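Local coordinates for uncharacterized protein (Streptococcus pneumoniae, PDB 3LFT) that binds L-tryptophan in a cleft between two lobes and is probably the substrate-binding component of an ABC transporter, at residues Leu18-Ile23 / Ile39-Ser44; Gln57-Gly62 / Ser79-Leu84; Leu125-Thr130 / Glu159-Thr164; Val182-Val187 / Ser212-Tyr217; Ser200-Val205 / Ile216-Thr221. One frame throughout, in Å; residues are numbered along the deposited sequence.

How the contacts relate
Contacts 1, 2 and 3 follow one another along the chain, each closing its loop before the next opens. Contact 1 ties helix 14-29 to edge strand 37-43, and contact 2 joins the ends of helices 48-58 and 71-80 in the same lobe; the two touch where Asp40 and Met42 meet Leu58. Contact 3 lies in the other lobe, about 45 Å from contact 2 between centres, and joins helices 119-129 and 145-160. Contacts 4 and 5 cross: 200-205 lies within the loop of contact 4, but 216-221 runs past its end, the two sharing Ile216 and Tyr217 of strand 216-218. Tyr217 reaches Thr130 of contact 3, in a probable hydrogen bond between their hydroxyls.

Contact 1: Leu18-Ile23 / Ile39-Ser44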
# COMPACT_ATOMS: atom_id res chain seq x y z
N LEU A 18 -10.22 3.89 1.18
CA LEU A 18 -9.97 5.33 1.28
C LEU A 18 -9.33 5.88 -0.01
O LEU A 18 -9.69 6.98 -0.46
CB LEU A 18 -9.14 5.65 2.52
CG LEU A 18 -8.91 7.12 2.86
CD1 LEU A 18 -10.19 7.97 2.88
CD2 LEU A 18 -8.20 7.19 4.20
N ILE A 19 -8.42 5.12 -0.62
CA ILE A 19 -7.90 5.48 -1.93
C ILE A 19 -9.05 5.61 -2.94
O ILE A 19 -9.11 6.59 -3.70
CB ILE A 19 -6.83 4.49 -2.39
CG1 ILE A 19 -5.61 4.62 -1.48
CG2 ILE A 19 -6.46 4.72 -3.87
CD1 ILE A 19 -4.63 3.49 -1.67
N TYR A 20 -9.97 4.64 -2.96
CA TYR A 20 -11.07 4.72 -3.90
C TYR A 20 -11.95 5.95 -3.64
O TYR A 20 -12.40 6.61 -4.58
CB TYR A 20 -11.88 3.41 -3.94
CG TYR A 20 -13.00 3.42 -4.97
CD1 TYR A 20 -14.30 3.08 -4.61
CD2 TYR A 20 -12.76 3.81 -6.28
CE1 TYR A 20 -15.33 3.09 -5.56
CE2 TYR A 20 -13.78 3.85 -7.22
CZ TYR A 20 -15.04 3.49 -6.85
OH TYR A 20 -16.05 3.52 -7.80
N LYS A 21 -12.21 6.26 -2.37
CA LYS A 21 -12.95 7.48 -2.02
C LYS A 21 -12.22 8.69 -2.60
O LYS A 21 -12.84 9.58 -3.20
CB LYS A 21 -13.09 7.60 -0.49
CG LYS A 21 -13.33 9.01 0.04
CD LYS A 21 -14.78 9.46 -0.10
CE LYS A 21 -14.94 10.87 0.44
NZ LYS A 21 -13.84 11.23 1.39
N GLY A 22 -10.89 8.73 -2.42
CA GLY A 22 -10.06 9.80 -3.00
C GLY A 22 -10.17 9.90 -4.51
O GLY A 22 -10.28 10.99 -5.06
N ILE A 23 -10.17 8.75 -5.19
CA ILE A 23 -10.36 8.74 -6.65
C ILE A 23 -11.66 9.44 -7.02
O ILE A 23 -11.69 10.30 -7.91
CB ILE A 23 -10.31 7.29 -7.21
CG1 ILE A 23 -8.89 6.73 -7.14
CG2 ILE A 23 -10.89 7.24 -8.66
CD1 ILE A 23 -8.80 5.23 -7.38
N ILE A 39 -18.79 4.69 -13.92
CA ILE A 39 -17.74 3.89 -13.29
C ILE A 39 -18.24 2.47 -13.13
O ILE A 39 -19.27 2.23 -12.49
CB ILE A 39 -17.32 4.45 -11.91
CG1 ILE A 39 -16.86 5.91 -12.05
CG2 ILE A 39 -16.23 3.56 -11.28
CD1 ILE A 39 -16.50 6.60 -10.71
N ASP A 40 -17.52 1.53 -13.73
CA ASP A 40 -17.75 0.10 -13.49
C ASP A 40 -16.72 -0.39 -12.48
O ASP A 40 -15.55 -0.59 -12.82
CB ASP A 40 -17.68 -0.71 -14.79
CG ASP A 40 -18.17 -2.16 -14.62
OD1 ASP A 40 -18.85 -2.48 -13.61
OD2 ASP A 40 -17.89 -2.97 -15.52
N PHE A 41 -17.17 -0.58 -11.24
CA PHE A 41 -16.31 -0.96 -10.13
C PHE A 41 -16.40 -2.44 -9.83
O PHE A 41 -17.49 -2.99 -9.71
CB PHE A 41 -16.71 -0.17 -8.87
CG PHE A 41 -15.90 -0.53 -7.65
CD1 PHE A 41 -14.69 0.10 -7.39
CD2 PHE A 41 -16.33 -1.53 -6.79
CE1 PHE A 41 -13.93 -0.26 -6.28
CE2 PHE A 41 -15.58 -1.88 -5.66
CZ PHE A 41 -14.37 -1.23 -5.41
N MSE A 42 -15.23 -3.07 -9.67
CA MSE A 42 -15.15 -4.47 -9.30
C MSE A 42 -14.09 -4.67 -8.23
O MSE A 42 -13.10 -3.94 -8.20
CB MSE A 42 -14.81 -5.34 -10.52
CG MSE A 42 -15.71 -5.12 -11.73
SE MSE A 42 -15.47 -6.51 -13.06
CE MSE A 42 -16.62 -7.84 -12.23
N ASN A 43 -14.29 -5.66 -7.37
CA ASN A 43 -13.34 -5.98 -6.30
C ASN A 43 -13.00 -7.47 -6.39
O ASN A 43 -13.88 -8.34 -6.31
CB ASN A 43 -13.98 -5.65 -4.94
CG ASN A 43 -13.01 -5.73 -3.79
OD1 ASN A 43 -12.16 -6.62 -3.75
ND2 ASN A 43 -13.12 -4.80 -2.84
N SER A 44 -11.73 -7.77 -6.62
CA SER A 44 -11.26 -9.15 -6.77
C SER A 44 -11.07 -9.91 -5.45
O SER A 44 -10.74 -11.11 -5.48
CB SER A 44 -10.02 -9.22 -7.66
OG SER A 44 -9.06 -8.25 -7.26
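Tyr20 stacks one face of its ring against the Phe41 ring, offset, with Phe41 CD1 over that face. The ring centroids are 4.5 Å apart and the planes are tilted by 28°, so the overlap is wedged, closing where Phe41 CD1 approaches Tyr20 CZ at 3.5 Å. That CD1 lies above the tyrosine plane but is displaced toward its rim, while Phe41 CE1 continues the overlap, 3.7 Å from Tyr20 CE1. Both rings get there with extended first torsions: CG of Tyr20 sits opposite its backbone N (chi1 -177°), and Phe41 does the same on the strand side (chi1 178°). The tyrosine comes off helix 14-29 and the phenylalanine off strand 37-43, which with strand 3-9 make up a beta-alpha-beta unit. The stack is one place where the connecting helix meets the edge strand of the sheet. Val7 and Gln9 of the adjacent strand 3-9 also touch the Phe41 side chain, and Gln9 touches Tyr20 as well. Beyond the stack, the phenol end carries on to Ile39, whose CG2 methyl meets Tyr20 OH at 3.5 Å; Phe41 CB lies 3.9 Å from the same oxygen. Ile39 and Phe41, two residues apart on the strand, thus receive one tyrosine together. Between them Asp40 turns to the other face of the sheet and packs on Leu58 of helix 48-58. On the helix, Ile19 belongs to the ligand pocket and touches the bound tryptophan, whereas the Tyr20 side chain is about 11 Å from that ligand.

Contact 2: Gln57-Gly62 / Ser79-Leu84; sequences QLVANG and SATKDL
An ST turn and ST motif, both built on Thr81, follow the end of helix 71-80, and it is against this turn that the end of helix 48-58 packs, in the lobe with the six-stranded parallel sheet. On the 57-62 side Val59 makes the contact. Its CG1 methyl rests on the Thr81 CG2 methyl at 3.6 Å, and the two side chains run past each other in opposite senses. The other branch, CG2, covers Ala80 CB at 3.8 Å. Leu84 also reaches Val59, its CD2 methyl 4.0 Å from Val59 CA. Toward the sheet, Leu58 and Leu84 both touch Val66 of strand 65-69. Thr81 divides its duties: with OG1 placed opposite its own backbone N (chi1 -174°), the methyl is left facing Val59 and the oxygen serves the turn. Leu84 N gives that OG1 a nearly straight bond of 3.1 Å (N-H...O 169°), and Asp83 N a longer one of 3.3 Å. These bonds fix both the turn and the rotation of the threonine. On its polar side one water joins the two segments, 2.7 Å from Thr81 OG1 and donating a weak hydrogen bond of 3.3 Å to Val59 O.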
# COMPACT_ATOMS: atom_id res chain seq x y z
N GLN A 57 -12.68 -8.91 -18.33
CA GLN A 57 -13.96 -8.24 -18.55
C GLN A 57 -13.78 -6.73 -18.70
O GLN A 57 -14.28 -6.13 -19.65
CB GLN A 57 -14.91 -8.56 -17.39
CG GLN A 57 -15.43 -9.99 -17.44
CD GLN A 57 -16.01 -10.53 -16.13
OE1 GLN A 57 -15.82 -9.97 -15.04
NE2 GLN A 57 -16.68 -11.67 -16.24
N LEU A 58 -13.04 -6.12 -17.78
CA LEU A 58 -12.94 -4.65 -17.72
C LEU A 58 -12.27 -4.03 -18.94
O LEU A 58 -12.57 -2.90 -19.31
CB LEU A 58 -12.23 -4.21 -16.42
CG LEU A 58 -13.03 -4.39 -15.12
CD1 LEU A 58 -12.08 -4.31 -13.90
CD2 LEU A 58 -14.14 -3.34 -15.00
N VAL A 59 -11.35 -4.78 -19.57
CA VAL A 59 -10.61 -4.22 -20.71
C VAL A 59 -11.32 -4.45 -22.04
O VAL A 59 -10.86 -3.96 -23.08
CB VAL A 59 -9.14 -4.72 -20.79
CG1 VAL A 59 -8.41 -4.44 -19.48
CG2 VAL A 59 -9.06 -6.19 -21.16
N ALA A 60 -12.44 -5.18 -22.01
CA ALA A 60 -13.18 -5.54 -23.21
C ALA A 60 -14.64 -5.06 -23.14
O ALA A 60 -15.51 -5.61 -23.84
CB ALA A 60 -13.12 -7.04 -23.40
N ASN A 61 -14.90 -4.02 -22.35
CA ASN A 61 -16.26 -3.55 -22.10
C ASN A 61 -16.54 -2.08 -22.45
O ASN A 61 -17.42 -1.45 -21.88
CB ASN A 61 -16.64 -3.84 -20.64
CG ASN A 61 -18.15 -3.74 -20.41
OD1 ASN A 61 -18.94 -4.28 -21.19
ND2 ASN A 61 -18.54 -3.04 -19.35
N GLY A 62 -15.80 -1.53 -23.41
CA GLY A 62 -16.04 -0.15 -23.86
C GLY A 62 -15.57 0.97 -22.93
O GLY A 62 -15.94 2.13 -23.10
N SER A 79 -1.69 -6.82 -17.87
CA SER A 79 -1.51 -8.08 -18.57
C SER A 79 -2.62 -8.28 -19.60
O SER A 79 -2.38 -8.83 -20.68
CB SER A 79 -1.51 -9.23 -17.56
OG SER A 79 -1.38 -10.47 -18.21
N ALA A 80 -3.83 -7.84 -19.25
CA ALA A 80 -5.02 -8.07 -20.07
C ALA A 80 -5.11 -7.15 -21.28
O ALA A 80 -5.81 -7.47 -22.24
CB ALA A 80 -6.27 -7.95 -19.19
N THR A 81 -4.41 -6.01 -21.23
CA THR A 81 -4.41 -5.07 -22.36
C THR A 81 -3.09 -4.33 -22.50
O THR A 81 -2.51 -3.89 -21.50
CB THR A 81 -5.57 -4.04 -22.27
OG1 THR A 81 -5.58 -3.25 -23.47
CG2 THR A 81 -5.46 -3.11 -21.04
N LYS A 82 -2.63 -4.21 -23.74
CA LYS A 82 -1.42 -3.44 -24.04
C LYS A 82 -1.76 -2.10 -24.69
O LYS A 82 -0.87 -1.26 -24.90
CB LYS A 82 -0.47 -4.23 -24.95
CG LYS A 82 -0.14 -5.66 -24.47
CD LYS A 82 0.42 -5.67 -23.05
CE LYS A 82 0.85 -7.06 -22.60
NZ LYS A 82 1.21 -7.07 -21.15
N ASP A 83 -3.04 -1.88 -24.99
CA ASP A 83 -3.40 -0.64 -25.74
C ASP A 83 -4.37 0.29 -25.02
O ASP A 83 -4.30 1.50 -25.23
CB ASP A 83 -3.79 -0.89 -27.23
CG ASP A 83 -4.85 -1.94 -27.41
OD1 ASP A 83 -5.55 -2.27 -26.43
OD2 ASP A 83 -5.00 -2.43 -28.55
N LEU A 84 -5.22 -0.23 -24.14
CA LEU A 84 -6.13 0.61 -23.38
C LEU A 84 -5.35 1.24 -22.21
O LEU A 84 -4.61 0.54 -21.54
CB LEU A 84 -7.29 -0.24 -22.85
CG LEU A 84 -8.41 0.52 -22.15
CD1 LEU A 84 -9.20 1.35 -23.13
CD2 LEU A 84 -9.32 -0.46 -21.41
O HOH W 1 -7.96 -3.73 -24.68

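Contact 3: Leu125-Thr130 / Glu159-Thr164; sequences LIKALT and EKAGLT
Lys127 NZ donates a 2.8 Å hydrogen bond to Ala161 O, the one hydrogen bond between the two segments. The ammonium approaches almost head-on, with a C=O...N angle of 173°. To reach it the lysine does not stretch out: its chain folds at chi2 (-71°) and chi3 (-67°), which brings CE to 3.4 Å from the same carbonyl oxygen and leaves the aliphatic middle lying over Leu163. There Lys127 CD touches Leu163 CD1 at 3.9 Å, the two side chains running in opposite directions. The CB methyl of Ala161 is a looser neighbour, 4.3 Å from Lys127 CD. The accepting carbonyl belongs to a Schellman motif that closes helix 145-160: Gly162 takes positive phi and turns its N back to Glu159 O, a bond of 3.0 Å. A positive ammonium at the C-terminal end of a helix would be expected to find a favourable field from the carbonyls gathered there, though this lysine is on the exposed side of the contact. Inward the character changes. Ile126 CG2 meets Leu163 CD1 at 4.3 Å, and both residues are buried. One leucine branch is thus shared between the stem of a lysine and an isoleucine methyl. Ile126 and Leu163 also pack on Ile136 of strand 135-141. So the contact joins the end of helix 119-129 to the turn leading into edge strand 164-170, whose first residue, Thr164, makes backbone bonds with Lys134 and Ile136.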
# COMPACT_ATOMS: atom_id res chain seq x y z
N LEU A 125 12.34 5.74 13.36
CA LEU A 125 11.27 5.71 14.36
C LEU A 125 11.42 4.53 15.32
O LEU A 125 11.24 4.66 16.53
CB LEU A 125 9.90 5.69 13.69
CG LEU A 125 8.68 5.74 14.63
CD1 LEU A 125 8.62 6.99 15.49
CD2 LEU A 125 7.40 5.62 13.77
N ILE A 126 11.73 3.36 14.75
CA ILE A 126 11.96 2.18 15.58
C ILE A 126 13.10 2.41 16.59
O ILE A 126 12.97 2.07 17.77
CB ILE A 126 12.24 0.93 14.72
CG1 ILE A 126 10.97 0.58 13.91
CG2 ILE A 126 12.67 -0.26 15.61
CD1 ILE A 126 11.23 -0.42 12.77
N LYS A 127 14.21 2.97 16.11
CA LYS A 127 15.36 3.28 16.96
C LYS A 127 15.01 4.28 18.06
O LYS A 127 15.52 4.18 19.17
CB LYS A 127 16.50 3.84 16.11
CG LYS A 127 17.11 2.86 15.13
CD LYS A 127 17.94 1.77 15.79
CE LYS A 127 19.18 2.33 16.45
NZ LYS A 127 20.13 1.22 16.75
N ALA A 128 14.15 5.25 17.74
CA ALA A 128 13.80 6.30 18.70
C ALA A 128 12.75 5.85 19.71
O ALA A 128 12.85 6.15 20.91
CB ALA A 128 13.31 7.53 17.96
N LEU A 129 11.75 5.11 19.23
CA LEU A 129 10.60 4.78 20.04
C LEU A 129 10.79 3.51 20.88
O LEU A 129 10.31 3.43 22.01
CB LEU A 129 9.35 4.67 19.14
CG LEU A 129 7.99 4.47 19.79
CD1 LEU A 129 7.65 5.57 20.77
CD2 LEU A 129 6.93 4.38 18.70
N THR A 130 11.48 2.53 20.31
CA THR A 130 11.77 1.28 21.01
C THR A 130 13.26 1.00 20.92
O THR A 130 13.71 0.14 20.14
CB THR A 130 10.94 0.08 20.48
OG1 THR A 130 11.04 0.02 19.05
CG2 THR A 130 9.47 0.22 20.87
N GLU A 159 19.98 -2.58 8.80
CA GLU A 159 21.32 -3.10 9.07
C GLU A 159 22.30 -1.95 9.35
O GLU A 159 23.12 -2.03 10.29
CB GLU A 159 21.78 -3.97 7.90
N LYS A 160 22.21 -0.87 8.57
CA LYS A 160 23.04 0.33 8.77
C LYS A 160 22.84 0.99 10.13
O LYS A 160 23.79 1.58 10.69
CB LYS A 160 22.79 1.36 7.66
CG LYS A 160 23.61 1.14 6.42
CD LYS A 160 23.54 2.34 5.50
CE LYS A 160 24.28 2.07 4.20
NZ LYS A 160 24.54 3.33 3.43
N ALA A 161 21.63 0.88 10.66
CA ALA A 161 21.26 1.44 11.96
C ALA A 161 21.51 0.45 13.10
O ALA A 161 21.18 0.73 14.25
CB ALA A 161 19.81 1.90 11.96
N GLY A 162 22.09 -0.71 12.77
CA GLY A 162 22.48 -1.68 13.77
C GLY A 162 21.41 -2.64 14.21
O GLY A 162 21.53 -3.26 15.28
N LEU A 163 20.38 -2.79 13.39
CA LEU A 163 19.31 -3.75 13.64
C LEU A 163 19.47 -4.97 12.74
O LEU A 163 20.17 -4.92 11.73
CB LEU A 163 17.95 -3.09 13.37
CG LEU A 163 17.59 -1.92 14.28
CD1 LEU A 163 16.41 -1.17 13.71
CD2 LEU A 163 17.27 -2.42 15.69
N THR A 164 18.83 -6.07 13.12
CA THR A 164 18.79 -7.27 12.28
C THR A 164 17.35 -7.53 11.84
O THR A 164 16.41 -7.31 12.61
CB THR A 164 19.35 -8.49 13.03
OG1 THR A 164 20.72 -8.26 13.39
CG2 THR A 164 19.28 -9.76 12.17

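Contact 4: Val182-Val187 / Ser212-Tyr217; sequences VMTSKV and SKKPIY
Thr184 packs closely on Ser212, whereas Lys214 lies more loosely alongside, its chain passing the carbonyls of the turn. In the tight part, Thr184 OG1 lies 3.4 Å from Ser212 CB. Ser212 OG comes still nearer to Thr184 CB, but the serine has two conformers, so that short approach is doubtful. The two hydroxyls do not hydrogen-bond to each other. Thr184 OG1, in the slot between its own N and carbonyl carbon (chi1 59°), bonds back to Val180 O in the preceding helical turn; the same rotation puts the CG2 methyl 4.0 Å from Lys214 CG. The two segments lead into neighbouring parallel strands of the four-stranded sheet: Val182-Val187 ends just before strand 189-192, and the other runs into edge strand 216-218. A backbone bond from Ile190 N to Pro215 O carries the pairing on, and Thr184 itself packs on Ile190. On the looser side the lysine, also modelled in two conformers, bends at chi2 (-45°). In the conformer described, Lys214 CE is 3.3 Å from Thr184 O and its NZ 4.0 Å from that oxygen, while Lys214 CD stands 4.0 Å from Val187 O. Ser185 and Lys186, between those carbonyls, are exposed.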
# COMPACT_ATOMS: atom_id res chain seq x y z
N VAL A 182 5.31 -18.23 15.57
CA VAL A 182 6.72 -18.60 15.40
C VAL A 182 7.65 -17.38 15.52
O VAL A 182 8.62 -17.39 16.28
CB VAL A 182 6.96 -19.33 14.04
CG1 VAL A 182 8.45 -19.53 13.78
CG2 VAL A 182 6.20 -20.65 14.00
N MSE A 183 7.34 -16.33 14.77
CA MSE A 183 8.24 -15.20 14.71
C MSE A 183 8.38 -14.48 16.04
O MSE A 183 9.44 -13.98 16.35
CB MSE A 183 7.85 -14.23 13.60
CG MSE A 183 6.64 -13.36 13.91
SE MSE A 183 5.96 -12.48 12.35
CE MSE A 183 7.40 -11.23 12.01
N THR A 184 7.33 -14.46 16.86
CA THR A 184 7.38 -13.66 18.09
C THR A 184 8.27 -14.26 19.18
O THR A 184 8.59 -13.57 20.14
CB THR A 184 5.99 -13.24 18.64
OG1 THR A 184 5.17 -14.38 18.91
CG2 THR A 184 5.26 -12.28 17.69
N SER A 185 8.67 -15.52 19.03
CA SER A 185 9.67 -16.12 19.91
C SER A 185 11.09 -15.86 19.41
O SER A 185 12.07 -16.16 20.10
CB SER A 185 9.44 -17.63 20.02
OG SER A 185 10.09 -18.31 18.96
N LYS A 186 11.19 -15.29 18.21
CA LYS A 186 12.48 -15.08 17.54
C LYS A 186 12.90 -13.62 17.40
O LYS A 186 14.09 -13.32 17.18
CB LYS A 186 12.46 -15.69 16.13
CG LYS A 186 12.42 -17.22 16.12
CD LYS A 186 12.17 -17.73 14.70
CE LYS A 186 12.29 -19.24 14.61
NZ LYS A 186 13.71 -19.67 14.76
N VAL A 187 11.94 -12.71 17.49
CA VAL A 187 12.20 -11.29 17.20
C VAL A 187 11.66 -10.39 18.29
O VAL A 187 10.79 -10.79 19.08
CB VAL A 187 11.64 -10.85 15.82
CG1 VAL A 187 12.14 -11.77 14.72
CG2 VAL A 187 10.11 -10.80 15.83
N SER A 212 2.23 -12.33 23.06
CA SER A 212 3.66 -12.10 22.97
C SER A 212 4.05 -10.69 23.33
O SER A 212 5.11 -10.45 23.90
CB SER A 212 4.15 -12.44 21.57
OG SER A 212 5.47 -11.99 21.40
N LYS A 213 3.15 -9.75 23.01
CA LYS A 213 3.29 -8.34 23.37
C LYS A 213 4.53 -7.67 22.78
O LYS A 213 5.16 -6.84 23.42
CB LYS A 213 3.14 -8.14 24.88
CG LYS A 213 1.87 -8.80 25.42
CD LYS A 213 1.60 -8.47 26.83
CE LYS A 213 0.65 -9.49 27.44
NZ LYS A 213 -0.74 -9.41 26.91
N LYS A 214 4.85 -8.05 21.55
CA LYS A 214 5.92 -7.41 20.80
C LYS A 214 5.33 -6.19 20.14
O LYS A 214 4.20 -6.24 19.68
CB LYS A 214 6.46 -8.32 19.70
CG LYS A 214 6.96 -9.67 20.16
CD LYS A 214 7.82 -9.54 21.40
CE LYS A 214 8.04 -10.89 22.02
NZ LYS A 214 9.12 -10.82 23.01
N PRO A 215 6.09 -5.09 20.04
CA PRO A 215 5.55 -3.97 19.27
C PRO A 215 5.45 -4.31 17.78
O PRO A 215 6.33 -4.99 17.23
CB PRO A 215 6.59 -2.88 19.48
CG PRO A 215 7.83 -3.59 19.87
CD PRO A 215 7.40 -4.79 20.64
N ILE A 216 4.40 -3.81 17.14
CA ILE A 216 4.19 -3.97 15.70
C ILE A 216 4.33 -2.60 15.05
O ILE A 216 3.72 -1.61 15.49
CB ILE A 216 2.80 -4.55 15.38
CG1 ILE A 216 2.54 -5.83 16.17
CG2 ILE A 216 2.67 -4.84 13.90
CD1 ILE A 216 1.04 -6.18 16.24
N TYR A 217 5.14 -2.55 13.99
CA TYR A 217 5.30 -1.34 13.18
C TYR A 217 4.76 -1.63 11.76
O TYR A 217 5.52 -2.01 10.86
CB TYR A 217 6.78 -0.97 13.10
CG TYR A 217 7.37 -0.39 14.37
CD1 TYR A 217 7.36 0.99 14.57
CD2 TYR A 217 7.97 -1.19 15.35
CE1 TYR A 217 7.94 1.56 15.69
CE2 TYR A 217 8.54 -0.61 16.50
CZ TYR A 217 8.51 0.76 16.65
OH TYR A 217 9.09 1.35 17.75

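Contact 5: Ser200-Val205 / Ile216-Thr221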
# COMPACT_ATOMS: atom_id res chain seq x y z
N SER A 200 -5.03 -7.01 4.73
CA SER A 200 -6.34 -7.63 4.70
C SER A 200 -6.56 -8.57 5.88
O SER A 200 -7.71 -8.84 6.24
CB SER A 200 -6.55 -8.35 3.36
OG SER A 200 -5.84 -9.57 3.33
N GLY A 201 -5.48 -9.07 6.48
CA GLY A 201 -5.58 -9.96 7.63
C GLY A 201 -4.99 -9.37 8.89
O GLY A 201 -4.62 -10.12 9.80
N PHE A 202 -4.91 -8.04 8.97
CA PHE A 202 -4.16 -7.44 10.08
C PHE A 202 -4.71 -7.72 11.49
O PHE A 202 -3.94 -7.91 12.42
CB PHE A 202 -3.85 -5.96 9.86
CG PHE A 202 -2.87 -5.43 10.85
CD1 PHE A 202 -1.53 -5.83 10.80
CD2 PHE A 202 -3.28 -4.60 11.89
CE1 PHE A 202 -0.62 -5.40 11.75
CE2 PHE A 202 -2.35 -4.17 12.84
CZ PHE A 202 -1.04 -4.57 12.76
N PRO A 203 -6.05 -7.75 11.66
CA PRO A 203 -6.53 -8.11 13.00
C PRO A 203 -6.04 -9.48 13.48
O PRO A 203 -5.90 -9.68 14.70
CB PRO A 203 -8.05 -8.05 12.85
CG PRO A 203 -8.23 -6.96 11.80
CD PRO A 203 -7.13 -7.22 10.81
N THR A 204 -5.70 -10.38 12.56
CA THR A 204 -5.15 -11.70 12.93
C THR A 204 -3.74 -11.55 13.49
O THR A 204 -3.36 -12.26 14.43
CB THR A 204 -5.13 -12.64 11.73
OG1 THR A 204 -6.47 -12.81 11.27
CG2 THR A 204 -4.54 -14.00 12.07
N VAL A 205 -2.96 -10.61 12.93
CA VAL A 205 -1.64 -10.32 13.48
C VAL A 205 -1.78 -9.82 14.92
O VAL A 205 -1.08 -10.29 15.82
CB VAL A 205 -0.89 -9.26 12.64
CG1 VAL A 205 0.48 -8.98 13.24
CG2 VAL A 205 -0.75 -9.69 11.17
N ILE A 216 4.40 -3.81 17.14
CA ILE A 216 4.19 -3.97 15.70
C ILE A 216 4.33 -2.60 15.05
O ILE A 216 3.72 -1.61 15.49
CB ILE A 216 2.80 -4.55 15.38
CG1 ILE A 216 2.54 -5.83 16.17
CG2 ILE A 216 2.67 -4.84 13.90
CD1 ILE A 216 1.04 -6.18 16.24
N TYR A 217 5.14 -2.55 13.99
CA TYR A 217 5.30 -1.34 13.18
C TYR A 217 4.76 -1.63 11.76
O TYR A 217 5.52 -2.01 10.86
CB TYR A 217 6.78 -0.97 13.10
CG TYR A 217 7.37 -0.39 14.37
CD1 TYR A 217 7.36 0.99 14.57
CD2 TYR A 217 7.97 -1.19 15.35
CE1 TYR A 217 7.94 1.56 15.69
CE2 TYR A 217 8.54 -0.61 16.50
CZ TYR A 217 8.51 0.76 16.65
OH TYR A 217 9.09 1.35 17.75
N PRO A 218 3.45 -1.46 11.56
CA PRO A 218 2.83 -1.85 10.29
C PRO A 218 2.61 -0.61 9.42
O PRO A 218 2.15 0.43 9.91
CB PRO A 218 1.50 -2.46 10.73
CG PRO A 218 1.11 -1.62 11.97
CD PRO A 218 2.42 -1.10 12.57
N SER A 219 2.92 -0.72 8.13
CA SER A 219 2.98 0.44 7.22
C SER A 219 1.64 0.94 6.70
O SER A 219 1.45 1.10 5.48
CB SER A 219 3.94 0.13 6.07
OG SER A 219 5.22 -0.20 6.57
N ALA A 220 0.70 1.19 7.61
CA ALA A 220 -0.55 1.87 7.28
C ALA A 220 -1.22 2.39 8.51
O ALA A 220 -1.24 1.72 9.55
CB ALA A 220 -1.52 0.92 6.57
N THR A 221 -1.80 3.58 8.40
CA THR A 221 -2.63 4.14 9.46
C THR A 221 -3.71 3.17 9.88
O THR A 221 -3.94 3.00 11.07
CB THR A 221 -3.24 5.48 9.03
OG1 THR A 221 -2.17 6.40 8.78
CG2 THR A 221 -4.17 6.07 10.08
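Phe202 carries its ring fully extended from the main chain (chi1 -169°), pointing it from the first turn of helix 202-208 at Ile216 and Pro218. Ile216 answers with chi1 -52°, a rotation that sets its CG2 branch opposite the backbone N and directs its longer CG1-CD1 arm to a different neighbour. The result is a split: CG2 comes to the edge of the phenylalanine ring, in its plane, 3.9 Å from Phe202 CZ, while Ile216 CD1 reaches Val205 CG1 at 4.1 Å. Pro218 meets the same end of the ring, the two side chains crossing at about a right angle, with its CG 3.7 Å from Phe202 CZ and its CB 3.8 Å from Phe202 CE1. The two residues face the helix because a strand alternates, and Tyr217 between them starts off on the other side and packs on Ile126 and Leu129 of helix 119-129. Here the helix lies against edge strand 216-218, within the beta-alpha-beta connection from strand 189-192. Met223 of helix 221-224 touches both Phe202 and Pro218, and Val205 packs further on Ile176 and Val180. Two residues past Pro218, Ala220 touches the bound tryptophan. Every group meeting across this buried interface is hydrocarbon, and no hydrogen bond crosses it, so the fit rests on the shapes of ring, methyl and pyrrolidine and on their burial.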